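Local coordinates for protein DELTA1-pyrroline-2-carboxylate reductase (Thermococcus litoralis DSM 5473, PDB 6T3E) that catalyses the NADH-dependent reduction of Delta1-pyrroline-2-carboxylate to L-proline, at residues R227-K232 with D251-D256; I221-A226 with N243-V248; R48-L53 with L323-A328; K57-L62 with Y81-E86. All blocks are in the same frame, centred on the assembly; numbering follows the deposited sequence.

Contact 1: R227-K232 with D251-D256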
# COMPACT_ATOMS: atom_id res chain seq x y z
N ARG B 227 2.42 4.04 -25.93
CA ARG B 227 1.02 4.16 -25.57
C ARG B 227 0.08 3.77 -26.71
O ARG B 227 -1.14 3.80 -26.53
CB ARG B 227 0.72 5.59 -25.10
CG ARG B 227 1.38 5.93 -23.77
CD ARG B 227 1.33 7.41 -23.47
NE ARG B 227 1.73 7.72 -22.10
CZ ARG B 227 2.98 7.77 -21.66
NH1 ARG B 227 4.00 7.52 -22.47
NH2 ARG B 227 3.22 8.08 -20.39
N GLU B 228 0.63 3.36 -27.84
CA GLU B 228 -0.15 2.98 -29.00
C GLU B 228 0.46 1.72 -29.60
O GLU B 228 1.65 1.46 -29.41
CB GLU B 228 -0.20 4.12 -30.04
CG GLU B 228 -1.19 5.21 -29.68
CD GLU B 228 -0.70 6.61 -30.02
OE1 GLU B 228 -0.74 7.50 -29.15
OE2 GLU B 228 -0.26 6.82 -31.18
N PRO B 229 -0.33 0.92 -30.30
CA PRO B 229 0.14 -0.40 -30.73
C PRO B 229 1.42 -0.35 -31.55
O PRO B 229 1.59 0.48 -32.44
CB PRO B 229 -1.03 -0.93 -31.57
CG PRO B 229 -2.22 -0.27 -30.96
CD PRO B 229 -1.77 1.10 -30.55
N VAL B 230 2.33 -1.27 -31.22
CA VAL B 230 3.54 -1.49 -31.98
C VAL B 230 3.49 -2.81 -32.74
O VAL B 230 4.17 -2.95 -33.77
CB VAL B 230 4.79 -1.45 -31.07
CG1 VAL B 230 6.06 -1.30 -31.89
CG2 VAL B 230 4.69 -0.35 -30.04
N VAL B 231 2.70 -3.77 -32.27
CA VAL B 231 2.60 -5.09 -32.89
C VAL B 231 1.28 -5.17 -33.63
O VAL B 231 0.21 -5.07 -33.02
CB VAL B 231 2.69 -6.21 -31.84
CG1 VAL B 231 2.68 -7.56 -32.53
CG2 VAL B 231 3.95 -6.04 -31.00
N LYS B 232 1.36 -5.39 -34.95
CA LYS B 232 0.18 -5.59 -35.78
C LYS B 232 -0.10 -7.08 -35.94
O LYS B 232 0.79 -7.86 -36.26
CB LYS B 232 0.39 -4.95 -37.16
CG LYS B 232 0.49 -3.43 -37.14
CD LYS B 232 0.28 -2.83 -38.55
CE LYS B 232 0.14 -1.30 -38.51
NZ LYS B 232 1.41 -0.60 -38.17
N ASP B 251 -5.38 3.55 -20.67
CA ASP B 251 -5.58 4.12 -22.00
C ASP B 251 -4.53 3.67 -23.00
O ASP B 251 -4.65 4.02 -24.18
CB ASP B 251 -5.55 5.64 -21.96
CG ASP B 251 -6.55 6.22 -21.00
OD1 ASP B 251 -6.26 7.30 -20.44
OD2 ASP B 251 -7.61 5.58 -20.80
N ALA B 252 -3.50 2.96 -22.57
CA ALA B 252 -2.36 2.64 -23.41
C ALA B 252 -2.32 1.16 -23.74
O ALA B 252 -2.79 0.32 -22.97
CB ALA B 252 -1.06 3.06 -22.72
N ARG B 253 -1.72 0.86 -24.89
CA ARG B 253 -1.55 -0.52 -25.33
C ARG B 253 -0.42 -0.57 -26.34
O ARG B 253 -0.11 0.43 -26.99
CB ARG B 253 -2.83 -1.09 -25.94
CG ARG B 253 -3.34 -0.32 -27.11
CD ARG B 253 -4.43 -1.09 -27.78
NE ARG B 253 -5.02 -0.32 -28.87
CZ ARG B 253 -5.96 -0.79 -29.68
NH1 ARG B 253 -6.41 -2.03 -29.52
NH2 ARG B 253 -6.44 -0.03 -30.65
N GLU B 254 0.20 -1.75 -26.45
CA GLU B 254 1.27 -2.03 -27.40
C GLU B 254 0.87 -3.09 -28.42
O GLU B 254 1.63 -3.35 -29.36
CB GLU B 254 2.56 -2.47 -26.66
CG GLU B 254 2.46 -3.80 -25.85
CD GLU B 254 3.55 -3.99 -24.76
OE1 GLU B 254 4.67 -3.45 -24.87
OE2 GLU B 254 3.28 -4.70 -23.76
N LEU B 255 -0.31 -3.69 -28.28
CA LEU B 255 -0.82 -4.68 -29.22
C LEU B 255 -2.10 -4.13 -29.85
O LEU B 255 -2.98 -3.66 -29.14
CB LEU B 255 -1.12 -6.01 -28.53
CG LEU B 255 -0.17 -6.33 -27.37
CD1 LEU B 255 -0.69 -7.53 -26.57
CD2 LEU B 255 1.21 -6.60 -27.93
N ASP B 256 -2.21 -4.23 -31.17
CA ASP B 256 -3.45 -3.80 -31.79
C ASP B 256 -4.57 -4.79 -31.48
O ASP B 256 -4.36 -5.88 -30.94
CB ASP B 256 -3.26 -3.61 -33.30
CG ASP B 256 -3.05 -4.91 -34.05
OD1 ASP B 256 -2.69 -5.93 -33.42
OD2 ASP B 256 -3.24 -4.91 -35.29

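Contact 2: I221-A226 with N243-V248. With NAI (1,4-dihydronicotinamide adenine dinucleotide), chain F.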
# COMPACT_ATOMS: atom_id res chain seq x y z
N ILE B 221 8.49 -11.32 -27.42
CA ILE B 221 8.55 -10.60 -26.16
C ILE B 221 8.28 -9.13 -26.47
O ILE B 221 9.01 -8.52 -27.26
CB ILE B 221 9.91 -10.77 -25.46
CG1 ILE B 221 10.10 -12.20 -24.95
CG2 ILE B 221 10.08 -9.76 -24.34
CD1 ILE B 221 11.56 -12.59 -24.78
N VAL B 222 7.25 -8.57 -25.85
CA VAL B 222 6.91 -7.16 -25.97
C VAL B 222 6.98 -6.55 -24.57
O VAL B 222 6.27 -6.99 -23.66
CB VAL B 222 5.52 -6.95 -26.61
CG1 VAL B 222 5.41 -5.54 -27.15
CG2 VAL B 222 5.26 -7.96 -27.73
N ALA B 223 7.87 -5.54 -24.40
CA ALA B 223 8.16 -4.85 -23.12
C ALA B 223 8.45 -3.38 -23.43
O ALA B 223 9.58 -2.86 -23.31
CB ALA B 223 9.33 -5.48 -22.36
N THR B 224 7.40 -2.67 -23.82
CA THR B 224 7.50 -1.35 -24.38
C THR B 224 6.98 -0.30 -23.40
O THR B 224 6.38 -0.61 -22.37
CB THR B 224 6.76 -1.38 -25.73
OG1 THR B 224 7.48 -2.24 -26.62
CG2 THR B 224 6.65 -0.09 -26.36
N THR B 225 7.31 0.96 -23.69
CA THR B 225 6.75 2.13 -23.02
C THR B 225 5.69 2.84 -23.88
O THR B 225 5.01 3.75 -23.40
CB THR B 225 7.91 3.08 -22.67
OG1 THR B 225 8.66 2.53 -21.58
CG2 THR B 225 7.49 4.50 -22.31
N ALA B 226 5.51 2.39 -25.12
CA ALA B 226 4.61 3.02 -26.07
C ALA B 226 3.16 2.99 -25.58
O ALA B 226 2.71 2.02 -24.97
CB ALA B 226 4.71 2.33 -27.43
N ASN B 243 4.42 -12.94 -25.18
CA ASN B 243 4.42 -12.43 -23.81
C ASN B 243 4.43 -10.91 -23.88
O ASN B 243 5.37 -10.32 -24.42
CB ASN B 243 5.61 -12.96 -23.02
CG ASN B 243 5.57 -14.47 -22.84
OD1 ASN B 243 4.61 -15.02 -22.31
ND2 ASN B 243 6.63 -15.14 -23.27
N SER B 244 3.38 -10.29 -23.36
CA SER B 244 3.23 -8.84 -23.37
C SER B 244 3.11 -8.35 -21.93
O SER B 244 2.18 -8.72 -21.22
CB SER B 244 2.00 -8.43 -24.19
OG SER B 244 1.81 -7.03 -24.17
N VAL B 245 4.08 -7.54 -21.50
CA VAL B 245 4.12 -7.08 -20.12
C VAL B 245 4.03 -5.57 -20.01
O VAL B 245 3.95 -5.03 -18.89
CB VAL B 245 5.38 -7.60 -19.39
CG1 VAL B 245 5.60 -9.07 -19.73
CG2 VAL B 245 6.59 -6.78 -19.74
N GLY B 246 4.01 -4.86 -21.14
CA GLY B 246 3.96 -3.42 -21.09
C GLY B 246 2.68 -2.93 -20.43
O GLY B 246 1.64 -3.60 -20.47
N TRP B 247 2.78 -1.78 -19.77
CA TRP B 247 1.64 -1.14 -19.15
C TRP B 247 1.98 0.32 -18.93
O TRP B 247 3.00 0.63 -18.32
CB TRP B 247 1.29 -1.82 -17.82
CG TRP B 247 0.17 -1.14 -17.12
CD1 TRP B 247 -1.17 -1.40 -17.27
CD2 TRP B 247 0.26 -0.07 -16.19
NE1 TRP B 247 -1.91 -0.55 -16.48
CE2 TRP B 247 -1.05 0.27 -15.80
CE3 TRP B 247 1.34 0.64 -15.64
CZ2 TRP B 247 -1.33 1.29 -14.89
CZ3 TRP B 247 1.07 1.65 -14.74
CH2 TRP B 247 -0.26 1.97 -14.37
N VAL B 248 1.14 1.23 -19.45
CA VAL B 248 1.26 2.66 -19.14
C VAL B 248 -0.13 3.22 -18.85
O VAL B 248 -0.45 4.34 -19.25
CB VAL B 248 1.95 3.45 -20.27
CG1 VAL B 248 2.54 4.77 -19.73
CG2 VAL B 248 3.04 2.64 -20.96
PA NAI F . 12.32 0.78 -19.94
O1A NAI F . 12.06 2.25 -20.14
O2A NAI F . 13.64 0.58 -19.23
O5B NAI F . 12.26 -0.07 -21.35
C5B NAI F . 11.17 0.28 -22.20
C4B NAI F . 11.62 0.06 -23.72
O4B NAI F . 10.60 0.19 -24.50
C3B NAI F . 12.61 1.18 -24.12
O3B NAI F . 13.77 0.60 -24.52
C2B NAI F . 11.89 1.92 -25.26
O2B NAI F . 12.88 2.51 -26.24
C1B NAI F . 11.16 0.98 -25.80
N9A NAI F . 10.07 1.50 -26.57
C8A NAI F . 9.21 2.42 -26.10
N7A NAI F . 8.34 2.67 -27.07
C5A NAI F . 8.65 1.92 -28.13
C6A NAI F . 8.05 1.81 -29.37
N6A NAI F . 6.90 2.47 -29.96
N1A NAI F . 8.54 0.98 -30.28
C2A NAI F . 9.63 0.23 -29.97
N3A NAI F . 10.22 0.33 -28.75
C4A NAI F . 9.71 1.19 -27.83
O3 NAI F . 11.06 0.22 -19.01
PN NAI F . 10.88 -1.38 -18.58
O1N NAI F . 11.32 -1.44 -17.13
O2N NAI F . 11.67 -2.28 -19.48
O5D NAI F . 9.31 -1.78 -18.69
C5D NAI F . 8.85 -2.20 -19.93
C4D NAI F . 7.31 -2.30 -19.86
O4D NAI F . 6.91 -3.27 -19.05
C3D NAI F . 6.72 -1.01 -19.27
O3D NAI F . 5.58 -0.67 -19.97
C2D NAI F . 6.33 -1.37 -17.83
O2D NAI F . 5.24 -0.41 -17.37
C1D NAI F . 5.93 -2.61 -17.96
N1N NAI F . 6.08 -3.33 -16.69
C2N NAI F . 5.07 -4.27 -16.24
C3N NAI F . 5.44 -5.36 -15.19
C7N NAI F . 4.59 -6.66 -15.26
O7N NAI F . 3.80 -6.75 -16.12
N7N NAI F . 4.79 -7.74 -14.27
C4N NAI F . 6.84 -5.45 -14.64
C5N NAI F . 7.64 -4.14 -14.76
C6N NAI F . 7.26 -3.13 -15.86

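Contact 3: R48-L53 with L323-A328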
# COMPACT_ATOMS: atom_id res chain seq x y z
N ARG B 48 4.82 -21.63 -7.77
CA ARG B 48 4.20 -22.10 -6.53
C ARG B 48 3.26 -21.05 -5.95
O ARG B 48 2.22 -21.39 -5.36
CB ARG B 48 5.29 -22.47 -5.51
CG ARG B 48 4.72 -22.96 -4.19
CD ARG B 48 5.42 -22.37 -2.95
NE ARG B 48 5.13 -23.13 -1.72
CZ ARG B 48 3.92 -23.26 -1.16
NH1 ARG B 48 2.86 -22.66 -1.70
NH2 ARG B 48 3.77 -23.98 -0.06
N ALA B 49 3.60 -19.77 -6.13
CA ALA B 49 2.75 -18.69 -5.62
C ALA B 49 1.39 -18.71 -6.30
O ALA B 49 0.36 -18.43 -5.66
CB ALA B 49 3.44 -17.35 -5.83
N PHE B 50 1.36 -18.99 -7.60
CA PHE B 50 0.10 -19.07 -8.33
C PHE B 50 -0.67 -20.34 -7.98
O PHE B 50 -1.91 -20.32 -7.91
CB PHE B 50 0.36 -18.99 -9.83
CG PHE B 50 0.49 -17.59 -10.34
CD1 PHE B 50 -0.63 -16.81 -10.56
CD2 PHE B 50 1.75 -17.04 -10.56
CE1 PHE B 50 -0.51 -15.52 -11.01
CE2 PHE B 50 1.88 -15.74 -11.02
CZ PHE B 50 0.76 -14.97 -11.24
N LEU B 51 0.03 -21.45 -7.73
CA LEU B 51 -0.65 -22.64 -7.24
C LEU B 51 -1.24 -22.38 -5.86
O LEU B 51 -2.37 -22.79 -5.58
CB LEU B 51 0.32 -23.82 -7.19
CG LEU B 51 -0.24 -25.13 -6.61
CD1 LEU B 51 -1.46 -25.60 -7.40
CD2 LEU B 51 0.84 -26.19 -6.58
N GLU B 52 -0.50 -21.67 -5.01
CA GLU B 52 -1.04 -21.29 -3.70
C GLU B 52 -2.25 -20.37 -3.85
O GLU B 52 -3.22 -20.48 -3.09
CB GLU B 52 0.07 -20.66 -2.85
CG GLU B 52 -0.40 -19.99 -1.55
CD GLU B 52 0.72 -19.73 -0.54
OE1 GLU B 52 1.87 -20.16 -0.77
OE2 GLU B 52 0.45 -19.07 0.49
N LEU B 53 -2.23 -19.49 -4.86
CA LEU B 53 -3.36 -18.60 -5.12
C LEU B 53 -4.59 -19.36 -5.58
O LEU B 53 -5.72 -19.01 -5.23
CB LEU B 53 -2.96 -17.55 -6.15
CG LEU B 53 -4.06 -16.95 -7.01
CD1 LEU B 53 -4.91 -15.98 -6.19
CD2 LEU B 53 -3.46 -16.26 -8.22
N LEU B 323 1.30 -9.05 -10.54
CA LEU B 323 0.46 -9.45 -9.42
C LEU B 323 1.32 -9.51 -8.15
O LEU B 323 2.46 -9.97 -8.19
CB LEU B 323 -0.21 -10.80 -9.69
CG LEU B 323 -1.42 -11.14 -8.80
CD1 LEU B 323 -2.52 -10.10 -8.91
CD2 LEU B 323 -1.94 -12.53 -9.13
N ALA B 324 0.75 -9.04 -7.04
CA ALA B 324 1.54 -8.86 -5.82
C ALA B 324 2.10 -10.16 -5.26
O ALA B 324 3.09 -10.11 -4.52
CB ALA B 324 0.71 -8.15 -4.75
N ILE B 325 1.50 -11.31 -5.58
CA ILE B 325 1.99 -12.56 -5.03
C ILE B 325 3.39 -12.86 -5.53
O ILE B 325 4.18 -13.53 -4.85
CB ILE B 325 1.05 -13.74 -5.34
CG1 ILE B 325 0.97 -13.99 -6.85
CG2 ILE B 325 -0.30 -13.51 -4.75
CD1 ILE B 325 0.33 -15.32 -7.19
N GLU B 326 3.72 -12.41 -6.75
CA GLU B 326 5.05 -12.65 -7.28
C GLU B 326 6.11 -11.89 -6.49
O GLU B 326 7.22 -12.39 -6.29
CB GLU B 326 5.08 -12.28 -8.76
CG GLU B 326 3.77 -12.59 -9.48
CD GLU B 326 3.68 -11.98 -10.87
OE1 GLU B 326 4.23 -10.89 -11.11
OE2 GLU B 326 3.03 -12.61 -11.73
N ASP B 327 5.77 -10.70 -5.99
CA ASP B 327 6.72 -9.99 -5.14
C ASP B 327 6.87 -10.68 -3.79
O ASP B 327 8.00 -10.85 -3.31
CB ASP B 327 6.28 -8.53 -4.96
CG ASP B 327 5.94 -7.86 -6.29
OD1 ASP B 327 6.82 -7.80 -7.17
OD2 ASP B 327 4.77 -7.41 -6.44
N ALA B 328 5.77 -11.14 -3.20
CA ALA B 328 5.87 -11.74 -1.87
C ALA B 328 6.66 -13.04 -1.91
O ALA B 328 7.49 -13.30 -1.04
CB ALA B 328 4.48 -11.95 -1.26

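Contact 4: K57-L62 with Y81-E86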
# COMPACT_ATOMS: atom_id res chain seq x y z
N LYS B 57 -5.32 -19.98 -0.87
CA LYS B 57 -4.39 -19.65 0.21
C LYS B 57 -3.67 -18.32 -0.00
O LYS B 57 -2.59 -18.12 0.55
CB LYS B 57 -3.38 -20.78 0.38
CG LYS B 57 -3.97 -22.08 0.85
CD LYS B 57 -4.55 -21.93 2.25
CE LYS B 57 -5.00 -23.28 2.84
NZ LYS B 57 -5.07 -23.26 4.33
N ALA B 58 -4.25 -17.41 -0.79
CA ALA B 58 -3.64 -16.11 -1.05
C ALA B 58 -4.67 -15.01 -0.87
O ALA B 58 -5.82 -15.14 -1.28
CB ALA B 58 -3.07 -16.03 -2.47
N LYS B 59 -4.23 -13.92 -0.26
CA LYS B 59 -5.05 -12.72 -0.13
C LYS B 59 -4.39 -11.63 -0.98
O LYS B 59 -3.42 -10.99 -0.55
CB LYS B 59 -5.19 -12.31 1.33
CG LYS B 59 -6.23 -13.10 2.06
CD LYS B 59 -6.45 -12.57 3.45
CE LYS B 59 -7.52 -13.38 4.15
NZ LYS B 59 -7.55 -13.09 5.61
N VAL B 60 -4.94 -11.40 -2.17
CA VAL B 60 -4.42 -10.41 -3.12
C VAL B 60 -5.51 -9.40 -3.45
O VAL B 60 -6.18 -9.53 -4.49
CB VAL B 60 -3.90 -11.06 -4.41
CG1 VAL B 60 -2.92 -10.11 -5.13
CG2 VAL B 60 -3.28 -12.40 -4.12
N PRO B 61 -5.73 -8.39 -2.61
CA PRO B 61 -6.64 -7.32 -2.98
C PRO B 61 -6.08 -6.59 -4.18
O PRO B 61 -4.87 -6.58 -4.41
CB PRO B 61 -6.65 -6.43 -1.74
CG PRO B 61 -5.31 -6.68 -1.10
CD PRO B 61 -4.97 -8.09 -1.38
N LEU B 62 -6.96 -5.99 -4.97
CA LEU B 62 -6.50 -5.29 -6.16
C LEU B 62 -5.55 -4.16 -5.76
O LEU B 62 -5.77 -3.47 -4.76
CB LEU B 62 -7.70 -4.75 -6.94
CG LEU B 62 -7.46 -3.96 -8.23
CD1 LEU B 62 -6.81 -4.84 -9.29
CD2 LEU B 62 -8.80 -3.43 -8.72
N TYR B 81 -0.69 -11.41 0.95
CA TYR B 81 -0.36 -12.33 2.02
C TYR B 81 -0.55 -13.74 1.50
O TYR B 81 -1.66 -14.11 1.09
CB TYR B 81 -1.23 -12.08 3.26
CG TYR B 81 -1.02 -13.09 4.36
CD1 TYR B 81 0.25 -13.57 4.66
CD2 TYR B 81 -2.09 -13.58 5.09
CE1 TYR B 81 0.44 -14.51 5.66
CE2 TYR B 81 -1.92 -14.51 6.09
CZ TYR B 81 -0.65 -14.99 6.37
OH TYR B 81 -0.49 -15.92 7.37
N LEU B 82 0.52 -14.52 1.50
CA LEU B 82 0.45 -15.93 1.14
C LEU B 82 0.60 -16.72 2.43
O LEU B 82 1.69 -16.76 3.02
CB LEU B 82 1.52 -16.31 0.11
CG LEU B 82 1.71 -15.32 -1.04
CD1 LEU B 82 2.64 -15.92 -2.07
CD2 LEU B 82 0.36 -14.96 -1.64
N GLU B 83 -0.49 -17.37 2.83
CA GLU B 83 -0.60 -17.89 4.19
C GLU B 83 0.14 -19.20 4.37
O GLU B 83 0.73 -19.42 5.44
CB GLU B 83 -2.08 -18.04 4.55
CG GLU B 83 -2.91 -16.85 4.05
CD GLU B 83 -4.41 -17.11 3.96
OE1 GLU B 83 -4.84 -17.76 2.98
OE2 GLU B 83 -5.16 -16.63 4.85
N ASP B 84 0.19 -20.04 3.34
CA ASP B 84 1.00 -21.26 3.42
C ASP B 84 2.49 -20.92 3.46
O ASP B 84 3.23 -21.43 4.31
CB ASP B 84 0.68 -22.17 2.25
CG ASP B 84 -0.58 -22.97 2.46
OD1 ASP B 84 -1.05 -23.05 3.62
OD2 ASP B 84 -1.11 -23.50 1.46
N SER B 85 2.94 -20.07 2.54
CA SER B 85 4.33 -19.66 2.53
C SER B 85 4.66 -18.65 3.62
O SER B 85 5.84 -18.40 3.88
CB SER B 85 4.69 -19.07 1.15
OG SER B 85 4.88 -20.11 0.20
N GLU B 86 3.64 -18.09 4.27
CA GLU B 86 3.83 -17.07 5.30
C GLU B 86 4.68 -15.92 4.77
O GLU B 86 5.68 -15.51 5.37
CB GLU B 86 4.43 -17.67 6.57
CG GLU B 86 3.50 -18.62 7.29
CD GLU B 86 2.44 -17.91 8.12
OE1 GLU B 86 2.09 -16.75 7.79
OE2 GLU B 86 1.96 -18.51 9.12

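Contact 1: R227-K232 with D251-D256
Arg253 sets its CG between its own backbone N and carbonyl carbon (chi1 58°) and then runs extended to NE, which carries the guanidinium across the ring of Pro229. CG of Pro229 sits over one face of that group, 3.5 Å from NE of Arg253. Arg253 NH1 bonds to Ser257 OG, and the side chain lies against Asp279, Ile282 and Pro283 of helix 278-286. With an alanine in place of Arg253, Pro229 would probably lose the flat group packed on its ring and Ser257 its guanidinium partner. Further along, one carbonyl takes two amides: Glu254 O accepts Val230 N at 2.9 Å, from above the carbonyl plane, and Val231 N at 3.1 Å, nearly in line with the C=O bond. Asp256 N returns a straight bond to Val231 O at 3.2 Å, whereas the bond from Arg253 N to Arg227 O is weak. Val231 CG2 and Leu255 CD2 lie side by side, 4.2 Å apart. Asp256 OD2 passes 3.5 Å from Lys232 CA on its way to Gly233 N, while OD1 bonds to Thr259 OG1. Asp256 is also the N-cap of helix 257-262, capping a backbone N of its first turn. The two segments are loops that follow strands 219-222 and 241-244, the place where a Rossmann-type domain gathers its dinucleotide, and Val230 touches the bound NADH.

Contact 2: I221-A226 with N243-V248
Val245 reaches between Ala223 and the cofactor. Val245 CB lies 3.7 Å from the carboxamide oxygen O7N of NADH. Its CG2, set between the residue's own backbone N and carbonyl carbon, meets the nicotinamide ribose: Val245 CG2 is 3.6 Å from NADH O4D. The same methyl touches Val222 O, and Val245 CG2 to Ala223 CB is 4.0 Å. Behind it the two strand ends run parallel: Val222 N bonds to Asn243 O at 2.9 Å, and Val245 N to Val222 O at 3.1 Å, both nearly straight. Beyond Ala223 and Gly246 the two segments diverge, and the ribose bridges them. Its O3D donates to Thr224 O and receives Trp247 N at 3.0 Å, and O2D donates to Trp247 O. Trp247 also touches the bound proline. Towards the adenine, Thr224 CG2 lies 3.3 Å from N7A and Ala226 CB 3.3 Å from N6A. Farther along, Val248 CG2 rests against Thr225 O. Parallel strand ends presenting backbone groups to the cofactor are characteristic of a Rossmann-type dinucleotide-binding domain. Strand 219-222 lies between strands 153-157 and 241-244. Ile221 and Asn243 touch Gln166 of helix 161-173, Asn243 and Val245 also Ser139 of helix 128-146, and Val222 packs on Glu254.

Contact 3: R48-L53 with L323-A328
Ile325 CD1 stands over the middle of the Phe50 ring, 3.7 Å from its centroid and only 8° off the ring normal, a CH-pi contact. It is the centre of a helix-helix packing in which the start of helix 324-341 crosses helix 39-54, the short axes 9.4 Å apart and their directions 125° from each other. Ile325 has CG1 between its backbone N and carbonyl carbon, which aims CD1 at the neighbouring helix. Leu323, just before the helix, fills the next place along: its CD2 lies 3.8 Å from Phe50 CE1 and meets Leu53 CD2 tip to tip at 4.1 Å. Leu53 CD2 also touches Ile325 CD1, closing an apolar cluster. A carboxylate approaches the ring at its rim. Glu326 OE2 lies in the ring plane, 3.3 Å from Phe50 CZ; there the negative oxygen probably meets the slightly positive C-H edge. The carboxylate plane is turned 67° from the ring. Its other oxygen, OE1, is salt-bridged to Arg134, a residue of the proline pocket. Replacing Phe50 by an alanine would probably leave Ile325 CD1 without the face it lies on and Glu326 OE2 without its ring edge, opening a gap between the helices. Beyond the ring, Phe50 abuts Leu298 and Ala299 of helix 298-303. On the backbone side, Ile325 CD1 comes within 3.5 Å of Ala49 O.

Contact 4: K57-L62 with Y81-E86
Lys59 and Tyr81 face each other as a hydrogen-bonded pair of two antiparallel strands. Lys59 N donates a hydrogen bond to Tyr81 O at 2.9 Å, the donor lying in the carbonyl plane, and Tyr81 N returns a bond to Lys59 O at 3.1 Å. Next to them Ala58 and Leu82 form a non-hydrogen-bonded pair, and Glu83 N to Lys57 O, at 3.2 Å, extends the pairing just as segment 81-86 leaves the strand. On one face of the sheet Ala58 CB meets Leu82 CD2 at 3.7 Å, and both residues lie against helix 39-54. Lys59 and Tyr81 point to the other face; charged side chains gather beside it and at the strand end. At that end Lys57 bends at chi2 (-64°), which brings its aliphatic part obliquely across the Asp84 carboxylate, CG 3.3 Å from OD2, but NZ stays beyond salt-bridge range. Lys59 stretches past Glu83, its CE 4.1 Å from OE2; its NZ is taken by Glu69 and the Glu67 carbonyl of the second subunit. Tyr81 OH donates to Glu86 OE1 at 2.7 Å from above the carboxylate plane, while Glu86 OE2 bonds to His71 of the second subunit. The arrangement is the open end of a beta hairpin, strands 58-68 and 73-82, at the edge of the mixed sheet as counted within this subunit, one face packing on helices and the other meeting the second subunit.

Overall arrangement
Contacts 1 and 2 belong to the parallel, dinucleotide-binding sheet, contacts 3 and 4 to the mixed-sheet side of the chain. Contact 2 is buried and largely backbone and cofactor chemistry; contact 1, its centre 9 Å from that of contact 2, is only partly buried, and Glu254 ties the two through Thr224 N and Ser244 OG. Contact 3 is a buried apolar helix crossing with no hydrogen bond between its segments. The centres of contacts 3 and 4 are 7 Å apart; contact 4 is a partly buried hairpin with charged side chains towards the second subunit. Glu52 of helix 39-54 joins these two, its carboxylate bonding to Ser85. Contacts 1 and 3 lie on opposite sides of the chain's centre.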